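PDB 7LKK: aminofutalosine deaminase from Helicobacter pylori, which deaminates 6-amino-6-deoxyfutalosine in the menaquinone pathway, as a metal-dependent hydrolase of the amidohydrolase family. Local coordinates for the interface of chains A and B. Sequence-based numbering; all coordinates share one arbitrary frame. Chains: chain A/B, Aminofutalosine deaminase.

The interface of chains A and B. Residues chain A 93-94, 301, 304-305; chain B 353, 403, 407.
B:Leu407 puts its two methyl groups against A:Tyr93, A:Leu305 and A:Phe301. Its CD1 lies 3.5 Å from CD2 of A:Tyr93, a ring carbon next to CG. The same methyl also meets CD2 of A:Leu305 at 3.7 Å, and these two leucines point at each other tip to tip. The other branch, CD2 of B:Leu407, runs past the ring of A:Phe301 and comes 3.9 Å from its CZ. CG of B:Leu407 stands anti to the carbonyl carbon (chi1 -71°), which carries the fork from helix 401-408 toward chain A.

One turn earlier on that helix, B:Leu403 sets its CD2 against CB of A:Tyr93. The tyrosine is thus touched by chain B at its beta carbon and at one side of its ring. Within chain A, CD1 of A:Leu305 sits over the centre of one ring face, 3.7 Å above the plane. B:Leu407 comes to the rim on the same side of the ring.

B:Leu353 begins helix 353-364 and has the most surface hidden by the partner in this patch, 67 Å². Its CD2 touches both the backbone O of A:Arg304 and CD2 of A:Leu305. Its CD1 lies against one face of the A:Arg304 guanidinium, toward the rim. The arginine chain bends at chi2 (63°), and its flat end lies beside the first turn of the partner helix. A:Gly94 adds a looser contact beside CB of B:Leu353.

A polar link here is through water. Water 1 lies in the guanidinium plane, at its edge, and joins A:Arg304 to the amino-terminal end of helix 353-364. The two-fold symmetry repeats the whole patch with the chains exchanged. It may help hold a dimer, though the structure alone does not show the state in solution. The water O is 3.3 Å from NH1 of A:Arg304 and 3.1 Å from the backbone N of B:Leu353.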
loop_
_atom_site.group_PDB
_atom_site.type_symbol
_atom_site.label_atom_id
_atom_site.label_comp_id
_atom_site.label_asym_id
_atom_site.label_seq_id
_atom_site.Cartn_x
_atom_site.Cartn_y
_atom_site.Cartn_z
ATOM N N TYR A 93 1.134 3.778 16.911
ATOM C CA TYR A 93 0.085 3.562 15.927
ATOM C C TYR A 93 -0.854 2.465 16.413
ATOM O O TYR A 93 -0.544 1.720 17.346
ATOM C CB TYR A 93 0.673 3.193 14.556
ATOM C CG TYR A 93 1.513 4.293 13.943
ATOM C CD1 TYR A 93 1.060 5.606 13.917
ATOM C CD2 TYR A 93 2.760 4.020 13.399
ATOM C CE1 TYR A 93 1.825 6.618 13.361
ATOM C CE2 TYR A 93 3.531 5.022 12.839
ATOM C CZ TYR A 93 3.057 6.319 12.822
ATOM O OH TYR A 93 3.821 7.319 12.267
ATOM N N GLY A 94 -2.017 2.380 15.774
ATOM C CA GLY A 94 -3.033 1.408 16.130
ATOM C C GLY A 94 -4.247 1.998 16.808
ATOM O O GLY A 94 -5.268 1.306 16.931
ATOM N N PHE A 301 -3.262 6.590 4.439
ATOM C CA PHE A 301 -2.309 5.880 5.287
ATOM C C PHE A 301 -2.376 6.373 6.728
ATOM O O PHE A 301 -2.343 5.570 7.667
ATOM C CB PHE A 301 -0.890 6.022 4.734
ATOM C CG PHE A 301 -0.002 4.846 5.040
ATOM C CD1 PHE A 301 0.691 4.776 6.238
ATOM C CD2 PHE A 301 0.132 3.807 4.133
ATOM C CE1 PHE A 301 1.505 3.695 6.525
ATOM C CE2 PHE A 301 0.945 2.720 4.414
ATOM C CZ PHE A 301 1.632 2.664 5.610
ATOM N N ARG A 304 -5.364 4.888 8.428
ATOM C CA ARG A 304 -5.166 3.489 8.800
ATOM C C ARG A 304 -4.293 3.361 10.042
ATOM O O ARG A 304 -4.519 2.477 10.877
ATOM C CB ARG A 304 -4.546 2.715 7.639
ATOM C CG ARG A 304 -4.448 1.211 7.875
ATOM C CD ARG A 304 -5.827 0.594 8.039
ATOM N NE ARG A 304 -5.769 -0.816 8.414
ATOM C CZ ARG A 304 -6.039 -1.278 9.630
ATOM N NH1 ARG A 304 -6.384 -0.441 10.599
ATOM N NH2 ARG A 304 -5.966 -2.579 9.878
ATOM N N LEU A 305 -3.285 4.223 10.176
ATOM C CA LEU A 305 -2.361 4.113 11.298
ATOM C C LEU A 305 -2.960 4.635 12.596
ATOM O O LEU A 305 -2.565 4.185 13.678
ATOM C CB LEU A 305 -1.065 4.866 10.996
ATOM C CG LEU A 305 -0.185 4.345 9.860
ATOM C CD1 LEU A 305 1.103 5.154 9.793
ATOM C CD2 LEU A 305 0.112 2.863 10.033
ATOM N N LEU B 353 -5.361 -2.711 13.969
ATOM C CA LEU B 353 -4.069 -2.824 13.300
ATOM C C LEU B 353 -3.073 -3.644 14.113
ATOM O O LEU B 353 -2.322 -4.450 13.552
ATOM C CB LEU B 353 -3.518 -1.427 13.015
ATOM C CG LEU B 353 -2.277 -1.317 12.132
ATOM C CD1 LEU B 353 -2.452 -2.128 10.859
ATOM C CD2 LEU B 353 -1.993 0.141 11.799
ATOM N N LEU B 403 4.191 -4.099 14.720
ATOM C CA LEU B 403 3.595 -3.185 13.749
ATOM C C LEU B 403 4.636 -2.230 13.176
ATOM O O LEU B 403 4.691 -2.017 11.959
ATOM C CB LEU B 403 2.446 -2.410 14.393
ATOM C CG LEU B 403 1.867 -1.240 13.591
ATOM C CD1 LEU B 403 1.340 -1.704 12.242
ATOM C CD2 LEU B 403 0.775 -0.543 14.387
ATOM N N LEU B 407 5.917 -1.694 9.285
ATOM C CA LEU B 407 5.778 -0.402 8.619
ATOM C C LEU B 407 7.105 0.083 8.048
ATOM O O LEU B 407 7.134 0.708 6.980
ATOM C CB LEU B 407 5.205 0.634 9.587
ATOM C CG LEU B 407 3.732 0.471 9.971
ATOM C CD1 LEU B 407 3.351 1.476 11.046
ATOM C CD2 LEU B 407 2.833 0.619 8.751
HETATM O O HOH W 1 -6.793 0.024 13.840
#